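Side-chain contacts in STU0660 (Streptococcus thermophilus, PDB 3ZTH), which is a large Csn2 protein involved in CRISPR-mediated bacterial immunity, binds magnesium and probably binds DNA: residues Leu38-Tyr41 against Lys46-Ser49; Glu50-Ser53 against Glu58-Thr61. All coordinates share one frame; numbering follows the deposited sequence.

Contact 1 joins the end of helix 28-43 to the following loop, and contact 2 joins helix 49-52 to the chain before strand 62-63, their centres about 7 Å apart. Neither is fully buried, but contact 2 is the more superficial, with two exposed glutamates among its four touching residues, and contact 1 has none. Helix 49-52 joins them: Lys46-Ser49 runs into it and Glu50-Ser53 holds most of it. Their chemistry differs: contact 1 is aromatic, whereas contact 2 sets one aliphatic side chain against backbone and a proline ring. They meet directly where Tyr47 CB packs 3.8 Å from Leu52 CG and Tyr41 CE1 lies 3.3 Å from Pro60 O. Both also touch the second subunit.

Contact 1: Leu38-Tyr41 against Lys46-Ser49; sequences LSWY and KYSS
With CG opposite its own carbonyl carbon (chi1 -49°), the phenol of Tyr47 reaches across to the end of helix 28-43, where Trp40 and Tyr41 swing their rings in different directions. Trp40 also has CG beside the backbone N, while Tyr41 turns CG away from the N (chi1 -162°), and the tip of Tyr47 enters between the two. The indole offers its six-membered part: Trp40 CE3 lies 4.0 Å from Tyr47 CE1, at the edge of the phenol and near its plane. The hydroxyl end runs further in over the helix backbone, with Tyr47 OH 3.9 Å from Tyr41 CA and a looser 4.2 Å from Tyr41 CD1. No hydrogen bond crosses here, so the contact is one of van der Waals packing. The polar end of Tyr41 is engaged by Val70 O instead, and Arg72 bonds the carbonyl of Tyr41 while its side chain also touches Tyr47. Trp40 also meets Trp174 of the second subunit, the ring planes at about 70°. Helix 28-43 follows strand 20-24 of the mixed sheet, consistent with the P-loop NTPase clan, and touches strand 76-80 through Ser39; Tyr47 thus ties the chain leading into helix 49-52 back onto this helix.

Contact 2: Glu50-Ser53 against Glu58-Thr61; sequences EDLS and EEPT
Leu52 CD2 makes the closest approaches to Glu58, Glu59 and Pro60, the chain that returns after helix 49-52. It stands 3.5 Å from Pro60 CD, where the leucine and the proline ring meet at about a right angle, 3.6 Å from Glu58 O and 3.7 Å from Glu59 CA. The methyl therefore packs mostly on backbone, and the glutamates turn their CB atoms away from it. Across the contact CD1 comes near Glu59, with Leu52 CD1 4.3 Å from Glu59 CG. In Leu52, CG stands beside the backbone N (chi1 -55°) and CD1 is anti to CA (chi2 171°), which leaves CD2 as the branch turned onto Pro60 and Glu58 O; the CB points toward the returning chain. No hydrogen bond joins the two segments. Behind Leu52 the short helix begins with a capping box: Asp51 OD2 accepts a bond from Ser48 N, while the Ser48 side chain caps the backbone N of Asp51. The carboxylate of Asp51 is thereby held at the helix start, while its OD1 bonds Ser171 of the second subunit. Further out, Tyr47 touches Leu52, Glu59 and Pro60 alike, and Trp174 NE1 of the second subunit bonds Asp51 O. Past Pro60, Thr61 N is bonded to Gln6 OE1 and Thr61 O to Arg12 NH1, fixing the chain just before strand 62-63.

Contact 1: Leu38-Tyr41 against Lys46-Ser49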
loop_
_atom_site.group_PDB
_atom_site.type_symbol
_atom_site.label_atom_id
_atom_site.label_comp_id
_atom_site.label_asym_id
_atom_site.label_seq_id
_atom_site.Cartn_x
_atom_site.Cartn_y
_atom_site.Cartn_z
ATOM N N LEU A 38 -4.797 -30.995 -5.746
ATOM C CA LEU A 38 -3.657 -31.367 -4.923
ATOM C C LEU A 38 -2.831 -30.161 -4.481
ATOM O O LEU A 38 -2.541 -29.982 -3.295
ATOM C CB LEU A 38 -2.766 -32.343 -5.687
ATOM C CG LEU A 38 -3.199 -33.804 -5.652
ATOM C CD1 LEU A 38 -2.401 -34.606 -6.654
ATOM C CD2 LEU A 38 -2.991 -34.341 -4.255
ATOM N N SER A 39 -2.462 -29.324 -5.438
ATOM C CA SER A 39 -1.655 -28.163 -5.117
ATOM C C SER A 39 -2.408 -27.155 -4.253
ATOM O O SER A 39 -1.819 -26.528 -3.377
ATOM C CB SER A 39 -1.160 -27.499 -6.404
ATOM O OG SER A 39 -2.236 -26.971 -7.145
ATOM N N TRP A 40 -3.704 -26.991 -4.499
ATOM C CA TRP A 40 -4.490 -26.045 -3.714
ATOM C C TRP A 40 -4.666 -26.561 -2.299
ATOM O O TRP A 40 -4.473 -25.833 -1.334
ATOM C CB TRP A 40 -5.859 -25.831 -4.356
ATOM C CG TRP A 40 -5.875 -24.769 -5.419
ATOM C CD1 TRP A 40 -4.790 -24.182 -6.018
ATOM C CD2 TRP A 40 -7.035 -24.165 -6.010
ATOM N NE1 TRP A 40 -5.205 -23.252 -6.943
ATOM C CE2 TRP A 40 -6.576 -23.218 -6.958
ATOM C CE3 TRP A 40 -8.416 -24.329 -5.829
ATOM C CZ2 TRP A 40 -7.455 -22.437 -7.724
ATOM C CZ3 TRP A 40 -9.290 -23.552 -6.590
ATOM C CH2 TRP A 40 -8.802 -22.617 -7.525
ATOM N N TYR A 41 -5.029 -27.832 -2.192
ATOM C CA TYR A 41 -5.248 -28.471 -0.910
ATOM C C TYR A 41 -4.009 -28.428 -0.024
ATOM O O TYR A 41 -4.060 -27.948 1.112
ATOM C CB TYR A 41 -5.643 -29.927 -1.130
ATOM C CG TYR A 41 -6.311 -30.582 0.058
ATOM C CD1 TYR A 41 -7.624 -30.255 0.409
ATOM C CD2 TYR A 41 -5.655 -31.570 0.796
ATOM C CE1 TYR A 41 -8.271 -30.895 1.454
ATOM C CE2 TYR A 41 -6.293 -32.221 1.847
ATOM C CZ TYR A 41 -7.605 -31.880 2.168
ATOM O OH TYR A 41 -8.265 -32.546 3.178
ATOM N N LYS A 46 -5.956 -20.055 -0.363
ATOM C CA LYS A 46 -7.016 -19.375 0.377
ATOM C C LYS A 46 -8.136 -19.264 -0.657
ATOM O O LYS A 46 -8.022 -18.536 -1.642
ATOM C CB LYS A 46 -6.547 -17.993 0.837
ATOM C CG LYS A 46 -5.358 -18.050 1.796
ATOM C CD LYS A 46 -4.598 -16.728 1.831
ATOM C CE LYS A 46 -3.202 -16.906 2.414
ATOM N NZ LYS A 46 -2.308 -15.760 2.072
ATOM N N TYR A 47 -9.207 -20.010 -0.431
ATOM C CA TYR A 47 -10.325 -20.064 -1.355
ATOM C C TYR A 47 -11.260 -18.869 -1.406
ATOM O O TYR A 47 -11.723 -18.383 -0.376
ATOM C CB TYR A 47 -11.170 -21.295 -1.054
ATOM C CG TYR A 47 -10.398 -22.586 -0.912
ATOM C CD1 TYR A 47 -9.676 -23.116 -1.982
ATOM C CD2 TYR A 47 -10.449 -23.315 0.276
ATOM C CE1 TYR A 47 -9.026 -24.351 -1.876
ATOM C CE2 TYR A 47 -9.807 -24.542 0.394
ATOM C CZ TYR A 47 -9.100 -25.058 -0.685
ATOM O OH TYR A 47 -8.483 -26.284 -0.571
ATOM N N SER A 48 -11.548 -18.408 -2.617
ATOM C CA SER A 48 -12.488 -17.313 -2.804
ATOM C C SER A 48 -13.794 -18.063 -2.997
ATOM O O SER A 48 -13.789 -19.291 -3.077
ATOM C CB SER A 48 -12.170 -16.520 -4.068
ATOM O OG SER A 48 -12.464 -17.277 -5.229
ATOM N N SER A 49 -14.912 -17.353 -3.075
ATOM C CA SER A 49 -16.185 -18.033 -3.270
ATOM C C SER A 49 -16.302 -18.542 -4.707
ATOM O O SER A 49 -16.983 -19.530 -4.969
ATOM C CB SER A 49 -17.353 -17.101 -2.928
ATOM O OG SER A 49 -17.247 -15.874 -3.623
#

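Contact 2: Glu50-Ser53 against Glu58-Thr61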
loop_
_atom_site.group_PDB
_atom_site.type_symbol
_atom_site.label_atom_id
_atom_site.label_comp_id
_atom_site.label_asym_id
_atom_site.label_seq_id
_atom_site.Cartn_x
_atom_site.Cartn_y
_atom_site.Cartn_z
ATOM N N GLU A 50 -15.635 -17.873 -5.640
ATOM C CA GLU A 50 -15.678 -18.312 -7.030
ATOM C C GLU A 50 -14.878 -19.608 -7.178
ATOM O O GLU A 50 -15.106 -20.389 -8.103
ATOM C CB GLU A 50 -15.111 -17.236 -7.968
ATOM C CG GLU A 50 -16.004 -16.007 -8.151
ATOM C CD GLU A 50 -15.774 -14.930 -7.094
ATOM O OE1 GLU A 50 -15.819 -15.244 -5.887
ATOM O OE2 GLU A 50 -15.555 -13.760 -7.476
ATOM N N ASP A 51 -13.938 -19.833 -6.263
ATOM C CA ASP A 51 -13.135 -21.044 -6.306
ATOM C C ASP A 51 -13.972 -22.227 -5.843
ATOM O O ASP A 51 -13.850 -23.329 -6.372
ATOM C CB ASP A 51 -11.912 -20.933 -5.390
ATOM C CG ASP A 51 -10.912 -19.891 -5.849
ATOM O OD1 ASP A 51 -10.725 -19.723 -7.066
ATOM O OD2 ASP A 51 -10.291 -19.255 -4.979
ATOM N N LEU A 52 -14.828 -21.995 -4.854
ATOM C CA LEU A 52 -15.660 -23.060 -4.299
ATOM C C LEU A 52 -17.001 -23.265 -5.003
ATOM O O LEU A 52 -17.768 -24.155 -4.634
ATOM C CB LEU A 52 -15.879 -22.799 -2.809
ATOM C CG LEU A 52 -14.567 -22.630 -2.033
ATOM C CD1 LEU A 52 -14.843 -22.150 -0.623
ATOM C CD2 LEU A 52 -13.817 -23.951 -2.009
ATOM N N SER A 53 -17.270 -22.452 -6.023
ATOM C CA SER A 53 -18.517 -22.538 -6.787
ATOM C C SER A 53 -18.910 -23.975 -7.093
ATOM O O SER A 53 -19.951 -24.446 -6.652
ATOM C CB SER A 53 -18.380 -21.794 -8.112
ATOM O OG SER A 53 -17.907 -20.483 -7.894
ATOM N N GLU A 58 -18.451 -25.065 -0.684
ATOM C CA GLU A 58 -17.928 -25.857 0.420
ATOM C C GLU A 58 -16.486 -26.177 0.035
ATOM O O GLU A 58 -16.208 -26.460 -1.131
ATOM C CB GLU A 58 -18.729 -27.151 0.565
ATOM C CG GLU A 58 -19.092 -27.482 2.000
ATOM C CD GLU A 58 -20.050 -26.465 2.590
ATOM O OE1 GLU A 58 -21.210 -26.411 2.123
ATOM O OE2 GLU A 58 -19.642 -25.716 3.509
ATOM N N GLU A 59 -15.568 -26.128 0.994
ATOM C CA GLU A 59 -14.171 -26.411 0.686
ATOM C C GLU A 59 -13.983 -27.869 0.287
ATOM O O GLU A 59 -14.554 -28.762 0.904
ATOM C CB GLU A 59 -13.284 -26.094 1.886
ATOM C CG GLU A 59 -13.620 -24.780 2.559
ATOM C CD GLU A 59 -12.518 -24.296 3.478
ATOM O OE1 GLU A 59 -11.902 -25.135 4.171
ATOM O OE2 GLU A 59 -12.276 -23.070 3.510
ATOM N N PRO A 60 -13.180 -28.128 -0.764
ATOM C CA PRO A 60 -12.919 -29.493 -1.241
ATOM C C PRO A 60 -12.094 -30.324 -0.250
ATOM O O PRO A 60 -11.237 -29.798 0.462
ATOM C CB PRO A 60 -12.192 -29.260 -2.563
ATOM C CG PRO A 60 -11.440 -27.993 -2.297
ATOM C CD PRO A 60 -12.482 -27.140 -1.607
ATOM N N THR A 61 -12.342 -31.626 -0.226
ATOM C CA THR A 61 -11.655 -32.511 0.697
ATOM C C THR A 61 -10.911 -33.677 0.046
ATOM O O THR A 61 -11.195 -34.052 -1.093
ATOM C CB THR A 61 -12.687 -33.052 1.720
ATOM O OG1 THR A 61 -12.568 -32.315 2.941
ATOM C CG2 THR A 61 -12.503 -34.524 1.978
#